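Local coordinates for protein probable 2-phosphosulfolactate phosphatase (Clostridium acetobutylicum, PDB 1VR0) that probably hydrolyses (2R)-O-phospho-3-sulfolactate to (2R)-3-sulfolactate and phosphate, using magnesium as cofactor, at residues A[35-39]-A[116-121]; A[78-84]-A[109-115]; A[134-139]-A[170-174]; A[175-179]-A[194-198]. All coordinates share one frame. Residue numbers count along the deposited sequence, not the author numbering.

Contact 1 of 4, residues A[35-39]-A[116-121]. With MG (magnesium ion), chain D.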
loop_
_atom_site.group_PDB
_atom_site.type_symbol
_atom_site.label_atom_id
_atom_site.label_comp_id
_atom_site.label_asym_id
_atom_site.label_seq_id
_atom_site.Cartn_x
_atom_site.Cartn_y
_atom_site.Cartn_z
ATOM N N VAL A 35 -3.876 2.664 15.144
ATOM C CA VAL A 35 -2.873 3.653 15.425
ATOM C C VAL A 35 -2.818 4.602 14.232
ATOM O O VAL A 35 -2.478 4.195 13.137
ATOM C CB VAL A 35 -1.520 2.990 15.615
ATOM C CG1 VAL A 35 -0.432 4.035 15.829
ATOM C CG2 VAL A 35 -1.570 1.984 16.783
ATOM N N VAL A 36 -3.186 5.858 14.432
ATOM C CA VAL A 36 -3.207 6.803 13.335
ATOM C C VAL A 36 -1.872 7.556 13.261
ATOM O O VAL A 36 -1.360 8.065 14.274
ATOM C CB VAL A 36 -4.374 7.763 13.453
ATOM C CG1 VAL A 36 -4.335 8.739 12.316
ATOM C CG2 VAL A 36 -5.701 7.001 13.452
ATOM N N ILE A 37 -1.314 7.625 12.055
ATOM C CA ILE A 37 -0.041 8.306 11.826
ATOM C C ILE A 37 -0.124 9.372 10.733
ATOM O O ILE A 37 -0.513 9.099 9.607
ATOM C CB ILE A 37 1.060 7.273 11.535
ATOM C CG1 ILE A 37 1.282 6.432 12.800
ATOM C CG2 ILE A 37 2.367 7.932 11.193
ATOM C CD1 ILE A 37 2.032 5.166 12.542
ATOM N N ASP A 38 0.216 10.600 11.101
ATOM C CA ASP A 38 0.443 11.687 10.125
ATOM C C ASP A 38 1.652 12.485 10.653
ATOM O O ASP A 38 1.500 13.569 11.208
ATOM C CB ASP A 38 -0.813 12.571 9.993
ATOM C CG ASP A 38 -0.715 13.577 8.864
ATOM O OD1 ASP A 38 -0.261 13.199 7.779
ATOM O OD2 ASP A 38 -1.102 14.760 9.013
HETATM N N MSE A 39 2.856 11.944 10.513
HETATM C CA MSE A 39 3.991 12.478 11.284
HETATM C C MSE A 39 4.436 13.869 10.844
HETATM O O MSE A 39 5.037 14.627 11.639
HETATM C CB MSE A 39 5.181 11.519 11.279
HETATM C CG MSE A 39 5.688 11.203 9.910
HETATM SE SE MSE A 39 7.586 10.645 9.868
HETATM C CE MSE A 39 8.376 12.155 10.838
ATOM N N ASN A 116 -4.620 15.810 5.974
ATOM C CA ASN A 116 -4.561 14.337 6.022
ATOM C C ASN A 116 -4.907 13.683 7.387
ATOM O O ASN A 116 -5.872 12.878 7.495
ATOM C CB ASN A 116 -3.158 13.927 5.609
ATOM C CG ASN A 116 -2.796 14.488 4.255
ATOM O OD1 ASN A 116 -3.591 14.387 3.310
ATOM N ND2 ASN A 116 -1.628 15.128 4.157
ATOM N N GLY A 117 -4.136 14.031 8.422
ATOM C CA GLY A 117 -4.296 13.454 9.759
ATOM C C GLY A 117 -5.713 13.401 10.319
ATOM O O GLY A 117 -6.154 12.347 10.789
ATOM N N THR A 118 -6.443 14.518 10.245
ATOM C CA THR A 118 -7.781 14.608 10.837
ATOM C C THR A 118 -8.810 13.712 10.136
ATOM O O THR A 118 -9.702 13.163 10.797
ATOM C CB THR A 118 -8.270 16.119 10.953
ATOM O OG1 THR A 118 -8.419 16.767 9.661
ATOM C CG2 THR A 118 -7.305 16.902 11.850
ATOM N N ARG A 119 -8.653 13.542 8.816
ATOM C CA ARG A 119 -9.461 12.594 8.012
ATOM C C ARG A 119 -9.229 11.112 8.446
ATOM O O ARG A 119 -10.169 10.319 8.587
ATOM C CB ARG A 119 -9.110 12.764 6.521
ATOM C CG ARG A 119 -9.307 14.230 5.978
ATOM C CD ARG A 119 -8.919 14.414 4.451
ATOM N NE ARG A 119 -9.218 13.208 3.653
ATOM C CZ ARG A 119 -8.351 12.502 2.919
ATOM N NH1 ARG A 119 -7.061 12.844 2.753
ATOM N NH2 ARG A 119 -8.796 11.428 2.300
ATOM N N ALA A 120 -7.959 10.755 8.623
ATOM C CA ALA A 120 -7.590 9.414 9.058
ATOM C C ALA A 120 -8.171 9.083 10.465
ATOM O O ALA A 120 -8.583 7.937 10.744
ATOM C CB ALA A 120 -6.075 9.271 9.075
ATOM N N ILE A 121 -8.187 10.090 11.344
ATOM C CA ILE A 121 -8.688 9.897 12.712
ATOM C C ILE A 121 -10.189 9.585 12.667
ATOM O O ILE A 121 -10.631 8.536 13.111
ATOM C CB ILE A 121 -8.355 11.117 13.640
ATOM C CG1 ILE A 121 -6.848 11.222 13.838
ATOM C CG2 ILE A 121 -8.993 10.937 15.000
ATOM C CD1 ILE A 121 -6.354 12.587 14.373
HETATM MG MG MG D . 0.846 12.261 6.187
HETATM O O HOH W 1 0.328 15.211 6.137
HETATM O O HOH W 2 -2.665 16.841 7.632
HETATM O O HOH W 3 2.948 12.687 7.548
HETATM O O HOH W 4 2.410 13.157 4.487
#

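Contact 2 of 4, residues A[78-84]-A[109-115]. With 3SL ((2R)-3-sulfolactic acid), chain E.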
loop_
_atom_site.group_PDB
_atom_site.type_symbol
_atom_site.label_atom_id
_atom_site.label_comp_id
_atom_site.label_asym_id
_atom_site.label_seq_id
_atom_site.Cartn_x
_atom_site.Cartn_y
_atom_site.Cartn_z
ATOM N N ILE A 78 -8.916 27.099 21.200
ATOM C CA ILE A 78 -8.043 27.699 20.205
ATOM C C ILE A 78 -8.166 26.954 18.863
ATOM O O ILE A 78 -8.519 25.770 18.829
ATOM C CB ILE A 78 -6.570 27.710 20.673
ATOM C CG1 ILE A 78 -6.084 26.306 21.051
ATOM C CG2 ILE A 78 -6.391 28.638 21.876
ATOM C CD1 ILE A 78 -4.613 26.265 21.461
ATOM N N LEU A 79 -7.867 27.655 17.770
ATOM C CA LEU A 79 -7.989 27.117 16.406
ATOM C C LEU A 79 -6.623 26.881 15.766
ATOM O O LEU A 79 -5.848 27.813 15.579
ATOM C CB LEU A 79 -8.769 28.106 15.526
ATOM C CG LEU A 79 -10.281 28.177 15.719
ATOM C CD1 LEU A 79 -10.837 29.382 15.030
ATOM C CD2 LEU A 79 -10.955 26.924 15.189
ATOM N N GLY A 80 -6.351 25.643 15.395
ATOM C CA GLY A 80 -5.122 25.306 14.657
ATOM C C GLY A 80 -5.311 24.288 13.541
ATOM O O GLY A 80 -6.405 23.794 13.323
ATOM N N GLY A 81 -4.215 23.981 12.851
ATOM C CA GLY A 81 -4.199 23.073 11.688
ATOM C C GLY A 81 -3.688 23.746 10.432
ATOM O O GLY A 81 -2.948 24.715 10.485
ATOM N N GLU A 82 -4.097 23.229 9.281
ATOM C CA GLU A 82 -3.643 23.793 7.989
ATOM C C GLU A 82 -4.462 23.361 6.791
ATOM O O GLU A 82 -5.154 22.333 6.818
ATOM C CB GLU A 82 -2.187 23.405 7.714
ATOM C CG GLU A 82 -1.895 21.914 7.853
ATOM C CD GLU A 82 -2.430 21.015 6.698
ATOM O OE1 GLU A 82 -2.652 21.478 5.564
ATOM O OE2 GLU A 82 -2.613 19.805 6.914
ATOM N N ARG A 83 -4.327 24.149 5.733
ATOM C CA ARG A 83 -4.647 23.713 4.383
ATOM C C ARG A 83 -3.427 23.948 3.484
ATOM O O ARG A 83 -2.827 25.032 3.486
ATOM C CB ARG A 83 -5.873 24.447 3.857
ATOM C CG ARG A 83 -7.175 24.033 4.523
ATOM C CD ARG A 83 -7.486 22.549 4.329
ATOM N NE ARG A 83 -8.816 22.226 4.845
ATOM C CZ ARG A 83 -9.081 21.547 5.967
ATOM N NH1 ARG A 83 -8.110 21.078 6.760
ATOM N NH2 ARG A 83 -10.354 21.338 6.290
ATOM N N LYS A 84 -3.053 22.910 2.741
ATOM C CA LYS A 84 -1.859 22.928 1.886
ATOM C C LYS A 84 -0.601 23.254 2.721
ATOM O O LYS A 84 0.349 23.873 2.224
ATOM C CB LYS A 84 -2.026 23.938 0.739
ATOM C CG LYS A 84 -3.132 23.611 -0.273
ATOM C CD LYS A 84 -3.261 24.724 -1.341
ATOM C CE LYS A 84 -3.679 24.191 -2.731
ATOM N NZ LYS A 84 -3.448 25.208 -3.859
ATOM N N THR A 109 -8.426 24.002 24.828
ATOM C CA THR A 109 -9.073 23.039 23.943
ATOM C C THR A 109 -8.710 23.377 22.489
ATOM O O THR A 109 -9.078 24.416 21.979
ATOM C CB THR A 109 -10.611 23.090 24.112
ATOM O OG1 THR A 109 -10.988 22.453 25.330
ATOM C CG2 THR A 109 -11.324 22.409 22.962
ATOM N N LEU A 110 -7.995 22.482 21.835
ATOM C CA LEU A 110 -7.484 22.722 20.495
ATOM C C LEU A 110 -8.424 22.143 19.444
ATOM O O LEU A 110 -8.531 20.927 19.295
ATOM C CB LEU A 110 -6.100 22.100 20.392
ATOM C CG LEU A 110 -5.390 22.128 19.067
ATOM C CD1 LEU A 110 -5.298 23.537 18.491
ATOM C CD2 LEU A 110 -4.043 21.564 19.316
ATOM N N ILE A 111 -9.124 23.023 18.739
ATOM C CA ILE A 111 -9.941 22.628 17.614
ATOM C C ILE A 111 -9.009 22.612 16.394
ATOM O O ILE A 111 -8.402 23.617 16.050
ATOM C CB ILE A 111 -11.078 23.615 17.335
ATOM C CG1 ILE A 111 -11.874 23.985 18.598
ATOM C CG2 ILE A 111 -12.014 23.074 16.291
ATOM C CD1 ILE A 111 -12.389 22.831 19.432
HETATM N N MSE A 112 -8.875 21.467 15.743
HETATM C CA MSE A 112 -8.089 21.432 14.522
HETATM C C MSE A 112 -8.658 20.653 13.366
HETATM O O MSE A 112 -9.395 19.682 13.533
HETATM C CB MSE A 112 -6.658 20.956 14.773
HETATM C CG MSE A 112 -6.471 19.769 15.663
HETATM SE SE MSE A 112 -4.559 19.066 15.645
HETATM C CE MSE A 112 -3.509 20.808 15.059
ATOM N N THR A 113 -8.281 21.119 12.185
ATOM C CA THR A 113 -8.614 20.475 10.951
ATOM C C THR A 113 -7.366 20.530 10.087
ATOM O O THR A 113 -6.708 21.574 9.998
ATOM C CB THR A 113 -9.819 21.147 10.274
ATOM O OG1 THR A 113 -10.107 20.457 9.062
ATOM C CG2 THR A 113 -9.591 22.629 9.979
ATOM N N THR A 114 -7.013 19.392 9.491
ATOM C CA THR A 114 -5.828 19.295 8.642
ATOM C C THR A 114 -6.110 18.548 7.350
ATOM O O THR A 114 -7.189 17.964 7.159
ATOM C CB THR A 114 -4.602 18.634 9.366
ATOM O OG1 THR A 114 -4.814 17.235 9.573
ATOM C CG2 THR A 114 -4.306 19.280 10.688
ATOM N N THR A 115 -5.128 18.601 6.456
ATOM C CA THR A 115 -5.240 18.049 5.114
ATOM C C THR A 115 -5.410 16.503 5.142
ATOM O O THR A 115 -6.297 15.990 4.480
ATOM C CB THR A 115 -4.011 18.508 4.234
ATOM O OG1 THR A 115 -4.079 19.925 3.942
ATOM C CG2 THR A 115 -3.959 17.730 2.915
HETATM O O11 3SL E . 0.160 19.312 2.458
HETATM C C1 3SL E . 0.859 19.720 3.407
HETATM O O12 3SL E . 1.971 20.294 3.294
HETATM C C2 3SL E . 0.306 19.495 4.764
HETATM O O2 3SL E . -0.278 18.195 4.766
HETATM C C3 3SL E . 1.443 19.650 5.755
HETATM S S 3SL E . 1.000 19.175 7.284
HETATM O O3S 3SL E . 0.680 20.359 8.099
HETATM O O1S 3SL E . 0.009 18.046 7.321
HETATM O O2S 3SL E . 2.214 18.691 7.953
#

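Contact 3 of 4, residues A[134-139]-A[170-174]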
loop_
_atom_site.group_PDB
_atom_site.type_symbol
_atom_site.label_atom_id
_atom_site.label_comp_id
_atom_site.label_asym_id
_atom_site.label_seq_id
_atom_site.Cartn_x
_atom_site.Cartn_y
_atom_site.Cartn_z
ATOM N N SER A 134 3.306 8.803 16.402
ATOM C CA SER A 134 4.271 9.641 15.695
ATOM C C SER A 134 5.621 9.086 16.050
ATOM O O SER A 134 5.732 8.217 16.941
ATOM C CB SER A 134 4.152 11.089 16.179
ATOM O OG SER A 134 4.445 11.221 17.582
ATOM N N VAL A 135 6.661 9.615 15.426
ATOM C CA VAL A 135 8.028 9.249 15.843
ATOM C C VAL A 135 8.271 9.630 17.295
ATOM O O VAL A 135 8.931 8.904 18.045
ATOM C CB VAL A 135 9.117 9.900 14.926
ATOM C CG1 VAL A 135 10.521 9.442 15.309
ATOM C CG2 VAL A 135 8.872 9.529 13.505
ATOM N N LEU A 136 7.732 10.776 17.678
ATOM C CA LEU A 136 7.980 11.348 19.005
ATOM C C LEU A 136 7.514 10.445 20.131
ATOM O O LEU A 136 8.148 10.415 21.167
ATOM C CB LEU A 136 7.253 12.683 19.137
ATOM C CG LEU A 136 7.594 13.766 18.130
ATOM C CD1 LEU A 136 6.474 14.801 18.102
ATOM C CD2 LEU A 136 8.936 14.367 18.482
ATOM N N ASN A 137 6.395 9.740 19.941
ATOM C CA ASN A 137 5.878 8.834 20.974
ATOM C C ASN A 137 5.809 7.363 20.557
ATOM O O ASN A 137 5.061 6.578 21.140
ATOM C CB ASN A 137 4.523 9.327 21.504
ATOM C CG ASN A 137 3.396 9.158 20.513
ATOM O OD1 ASN A 137 3.627 8.928 19.338
ATOM N ND2 ASN A 137 2.169 9.262 20.992
ATOM N N GLY A 138 6.634 6.992 19.586
ATOM C CA GLY A 138 6.651 5.638 19.032
ATOM C C GLY A 138 6.814 4.545 20.063
ATOM O O GLY A 138 6.008 3.632 20.114
ATOM N N GLU A 139 7.825 4.656 20.914
ATOM C CA GLU A 139 8.036 3.659 21.954
ATOM C C GLU A 139 6.817 3.547 22.879
ATOM O O GLU A 139 6.362 2.439 23.207
ATOM C CB GLU A 139 9.286 3.984 22.787
ATOM C CG GLU A 139 10.624 3.877 22.053
ATOM C CD GLU A 139 11.172 2.441 21.933
ATOM O OE1 GLU A 139 10.586 1.496 22.481
ATOM O OE2 GLU A 139 12.220 2.241 21.291
ATOM N N CYS A 170 7.472 5.530 9.661
ATOM C CA CYS A 170 7.082 5.756 11.036
ATOM C C CYS A 170 6.281 4.563 11.529
ATOM O O CYS A 170 6.494 4.126 12.637
ATOM C CB CYS A 170 6.257 7.025 11.144
ATOM S SG CYS A 170 5.850 7.419 12.865
ATOM N N SER A 171 5.400 4.016 10.680
ATOM C CA SER A 171 4.715 2.754 11.006
ATOM C C SER A 171 5.698 1.651 11.315
ATOM O O SER A 171 5.542 0.918 12.268
ATOM C CB SER A 171 3.864 2.262 9.865
ATOM O OG SER A 171 2.916 3.229 9.457
ATOM N N GLY A 172 6.712 1.533 10.477
ATOM C CA GLY A 172 7.767 0.550 10.643
ATOM C C GLY A 172 8.509 0.680 11.945
ATOM O O GLY A 172 8.808 -0.318 12.578
ATOM N N TYR A 173 8.817 1.909 12.329
ATOM C CA TYR A 173 9.492 2.158 13.584
ATOM C C TYR A 173 8.668 1.649 14.743
ATOM O O TYR A 173 9.204 1.010 15.674
ATOM C CB TYR A 173 9.738 3.657 13.738
ATOM C CG TYR A 173 10.140 4.102 15.100
ATOM C CD1 TYR A 173 11.217 3.522 15.760
ATOM C CD2 TYR A 173 9.476 5.163 15.720
ATOM C CE1 TYR A 173 11.607 3.986 17.006
ATOM C CE2 TYR A 173 9.861 5.621 16.953
ATOM C CZ TYR A 173 10.917 5.033 17.597
ATOM O OH TYR A 173 11.275 5.510 18.855
ATOM N N ILE A 174 7.371 1.936 14.688
ATOM C CA ILE A 174 6.474 1.579 15.770
ATOM C C ILE A 174 6.309 0.055 15.844
ATOM O O ILE A 174 6.332 -0.521 16.925
ATOM C CB ILE A 174 5.154 2.330 15.612
ATOM C CG1 ILE A 174 5.420 3.827 15.860
ATOM C CG2 ILE A 174 4.096 1.805 16.564
ATOM C CD1 ILE A 174 4.243 4.734 15.769
#

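Contact 4 of 4, residues A[175-179]-A[194-198]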
loop_
_atom_site.group_PDB
_atom_site.type_symbol
_atom_site.label_atom_id
_atom_site.label_comp_id
_atom_site.label_asym_id
_atom_site.label_seq_id
_atom_site.Cartn_x
_atom_site.Cartn_y
_atom_site.Cartn_z
ATOM N N ILE A 175 6.158 -0.578 14.687
ATOM C CA ILE A 175 6.051 -2.021 14.606
ATOM C C ILE A 175 7.322 -2.634 15.202
ATOM O O ILE A 175 7.271 -3.556 15.993
ATOM C CB ILE A 175 5.842 -2.453 13.151
ATOM C CG1 ILE A 175 4.438 -2.043 12.711
ATOM C CG2 ILE A 175 6.059 -3.948 12.970
ATOM C CD1 ILE A 175 4.242 -2.032 11.202
ATOM N N ASN A 176 8.466 -2.062 14.864
ATOM C CA ASN A 176 9.718 -2.531 15.395
ATOM C C ASN A 176 9.767 -2.472 16.897
ATOM O O ASN A 176 10.309 -3.351 17.521
ATOM C CB ASN A 176 10.878 -1.720 14.835
ATOM C CG ASN A 176 12.180 -2.468 14.930
ATOM O OD1 ASN A 176 12.984 -2.237 15.808
ATOM N ND2 ASN A 176 12.347 -3.425 14.054
ATOM N N CYS A 177 9.231 -1.404 17.462
ATOM C CA CYS A 177 9.183 -1.207 18.909
ATOM C C CYS A 177 8.256 -2.203 19.585
ATOM O O CYS A 177 8.489 -2.608 20.739
ATOM C CB CYS A 177 8.698 0.208 19.228
ATOM S SG CYS A 177 9.846 1.576 18.822
ATOM N N VAL A 178 7.187 -2.576 18.885
ATOM C CA VAL A 178 6.307 -3.620 19.364
ATOM C C VAL A 178 7.071 -4.942 19.394
ATOM O O VAL A 178 6.964 -5.691 20.353
ATOM C CB VAL A 178 5.034 -3.753 18.514
ATOM C CG1 VAL A 178 4.257 -5.040 18.883
ATOM C CG2 VAL A 178 4.143 -2.541 18.695
HETATM N N MSE A 179 7.853 -5.193 18.349
HETATM C CA MSE A 179 8.641 -6.410 18.257
HETATM C C MSE A 179 9.715 -6.490 19.330
HETATM O O MSE A 179 10.015 -7.566 19.813
HETATM C CB MSE A 179 9.307 -6.513 16.918
HETATM C CG MSE A 179 8.324 -6.574 15.769
HETATM SE SE MSE A 179 9.256 -6.790 13.992
HETATM C CE MSE A 179 9.785 -8.863 14.634
ATOM N N ALA A 194 6.902 -2.243 5.845
ATOM C CA ALA A 194 7.188 -1.021 6.594
ATOM C C ALA A 194 8.321 -1.257 7.582
ATOM O O ALA A 194 9.263 -0.476 7.642
ATOM C CB ALA A 194 5.977 -0.561 7.334
ATOM N N GLN A 195 8.226 -2.326 8.363
ATOM C CA GLN A 195 9.243 -2.628 9.343
ATOM C C GLN A 195 10.609 -2.801 8.674
ATOM O O GLN A 195 11.625 -2.361 9.202
ATOM C CB GLN A 195 8.820 -3.878 10.123
ATOM C CG GLN A 195 9.647 -4.176 11.361
ATOM C CD GLN A 195 10.884 -4.950 11.064
ATOM O OE1 GLN A 195 10.933 -5.693 10.063
ATOM N NE2 GLN A 195 11.939 -4.757 11.883
ATOM N N TYR A 196 10.611 -3.413 7.496
ATOM C CA TYR A 196 11.827 -3.626 6.724
ATOM C C TYR A 196 12.472 -2.317 6.318
ATOM O O TYR A 196 13.706 -2.158 6.455
ATOM C CB TYR A 196 11.548 -4.456 5.465
ATOM C CG TYR A 196 12.745 -4.486 4.547
ATOM C CD1 TYR A 196 13.871 -5.229 4.872
ATOM C CD2 TYR A 196 12.766 -3.737 3.357
ATOM C CE1 TYR A 196 14.990 -5.239 4.039
ATOM C CE2 TYR A 196 13.874 -3.749 2.519
ATOM C CZ TYR A 196 14.990 -4.498 2.866
ATOM O OH TYR A 196 16.106 -4.497 2.043
ATOM N N VAL A 197 11.638 -1.391 5.828
ATOM C CA VAL A 197 12.093 -0.072 5.411
ATOM C C VAL A 197 12.696 0.662 6.604
ATOM O O VAL A 197 13.784 1.293 6.488
ATOM C CB VAL A 197 10.935 0.766 4.817
ATOM C CG1 VAL A 197 11.366 2.218 4.577
ATOM C CG2 VAL A 197 10.454 0.153 3.533
ATOM N N TYR A 198 12.004 0.585 7.749
ATOM C CA TYR A 198 12.524 1.206 8.970
ATOM C C TYR A 198 13.840 0.552 9.390
ATOM O O TYR A 198 14.846 1.227 9.572
ATOM C CB TYR A 198 11.534 1.144 10.138
ATOM C CG TYR A 198 12.244 1.469 11.402
ATOM C CD1 TYR A 198 12.566 2.791 11.693
ATOM C CD2 TYR A 198 12.716 0.458 12.266
ATOM C CE1 TYR A 198 13.300 3.120 12.826
ATOM C CE2 TYR A 198 13.446 0.786 13.418
ATOM C CZ TYR A 198 13.724 2.125 13.695
ATOM O OH TYR A 198 14.436 2.521 14.812
#

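Contact 1 of 4, residues A[35-39]-A[116-121]
Val36, in the strand, and Asp38, just past its end, both point toward the start of helix 117-123, and between them they make most of this contact. Val36 is the greasy half: its CG1 lies 3.7 Å from CB of Ala120 and 3.8 Å from CG1 of Ile121, one helical turn beyond Gly117. Asp38 is the polar half. Its OD1 binds the magnesium ion at 2.1 Å, while OD2 takes a weak, bent hydrogen bond from Gly117 N (3.2 Å). Gly117 has to be bare here, because a CB would collide with OD2. Two waters widen the link: water 1 joins Asp38 OD1 to Asn116 ND2, and water 2 joins Asp38 OD2 to Asn116 N; Asn116 OD1 accepts from Tyr160 N. Gly158 O and Asp167 complete the protein ligands of the metal. The axes of 35-37 and 117-121 run nearly antiparallel (164°) and approach to 8.3 Å; strand 33-37 is hydrogen-bonded between strands 152-156 and 129-133, and Ile37 packs on helix 165-181.

Contact 2 of 4, residues A[78-84]-A[109-115]
Backbone hydrogen bonds come first. Strands 78-81 and 109-113 run parallel, and the ladder goes from Ile78 N to Thr109 O (2.8 Å), Ile111 N to Ile78 O (2.8 Å) and Gly80 N to Ile111 O (3.0 Å). It slackens at Thr113 N to Gly80 O, a weak 3.5 Å bond, then resumes with Glu82 N to Thr113 O at 3.2 Å. Gly81, with phi at 121°, adopts angles that call for glycine, and a CB there would run into Thr113 O.

Apolar packing flanks the first part of the ladder: Ile78 CG1 meets Leu110 CD1 at 3.9 Å on one face, Leu79 CD2 meets Ile111 CB at 3.9 Å on the other.

Past the strands, side chains take over. The Glu82 carboxylate grips Thr115 twice, OE1 accepting from OG1 (2.7 Å) and OE2 from the backbone N (2.8 Å). Arg83 folds back so that NH1 and NH2 both reach Thr113 OG1, at 3.1 and 2.9 Å, and NH1 also bonds to Glu82 O.

Strand 109-113 lies between 77-81 and 56-59 in a three-stranded parallel sheet, and the contact closes a beta-alpha-beta unit through helix 102-105. As is common in parallel alpha/beta folds, the site sits at the C-terminal strand ends: Glu82, Lys84 and Thr115 line the sulfolactate pocket.

Contact 3 of 4, residues A[134-139]-A[170-174]
Tyr173 does most of the reaching here. With chi1 at t (167°) its ring extends from helix 165-181 toward the turn at 135-138, so that CE2 comes within 3.6 Å of Val135 O, which lies at the ring edge, and 3.8 Å of Gly138 CA. A CB on Gly138 would overlap that ring atom. Cys170, one turn earlier and also t, lays SG 3.5 Å from Val135 N and 3.7 Å from Val135 CG2. Ile174, in the mt rotamer, brings CG1 to 3.9 Å from Gly138 CA. The receiving piece is a type I turn, Val135 to Gly138, which carries the chain from strand 129-133 into helix 138-148; the contact thus packs a strand-to-helix connection of the alpha/beta core against a second helix. Asn137, chi1 p, curls its side chain back so that OD1 accepts a weak hydrogen bond from Ser134 N (3.0 Å). Glu139, with chi1 and chi2 both m, passes CG 3.6 Å from Tyr173 OH, and its carboxylate forms a salt bridge with Arg181.

Contact 4 of 4, residues A[175-179]-A[194-198]
Take helix 189-199 in order, starting at Ala194. Its methyl group points at the partner helix, but only lightly: CB stands 4.5 Å from Ile175 CD1. Gln195 is the centrepiece, with 80 Å² covered by segment 175-179, and its CA and that of Asn176 come nearest each other across the pair, 6.1 Å apart. Its CG rests 3.9 Å from Ile175 CG2 and 3.7 Å from the SE of selenomethionine Met179, so the aliphatic part of the side chain rests against two residues one helical turn apart. The amide beyond it meets the amide of Asn176, the two side chains coming together where the helices are closest.

Tyr196 and Val197 leave segment 175-179 untouched: Tyr196 OH is hydrogen-bonded to Thr200 of the second subunit, and Val197 packs on Phe168 and Ile169, earlier in the same partner helix. With Tyr198 the chain has come round one turn and faces the segment again. Its CE2 lies 3.8 Å from Asn176 CG, while its hydroxyl is hydrogen-bonded to Lys232.

The segment axes cross almost at right angles (-91°) 10.1 Å apart, which keeps the interface compact, 242 Å² in all. Behind it, Ile175 packs on strands 13-18 and 185-187, Cys177 and Val178 touch helix 138-148, and the far side of helix 189-199 turns to the second subunit.

In the fold
Contact 1 is the innermost, its centre about 5 Å from the centre of the chain, and it shares its metal chemistry with no other contact. Contact 2 is nested within the chain loop that contact 1 closes; strand 109-113 leads straight into helix 117-123, and Thr118 packs on Met112 and Thr113. It lies in the separate three-stranded sheet, where backbone bonding dominates. Contacts 3 and 4 occupy the opposite side of the centre from contact 2 and draw on successive turns of helix 165-181, meeting through Tyr173 and Tyr198. Neither has a clear hydrogen bond across its segments. Contact 3 is buried and touches contact 1 through Ile37 and Cys170; contact 4, farthest out, borders the dimer interface.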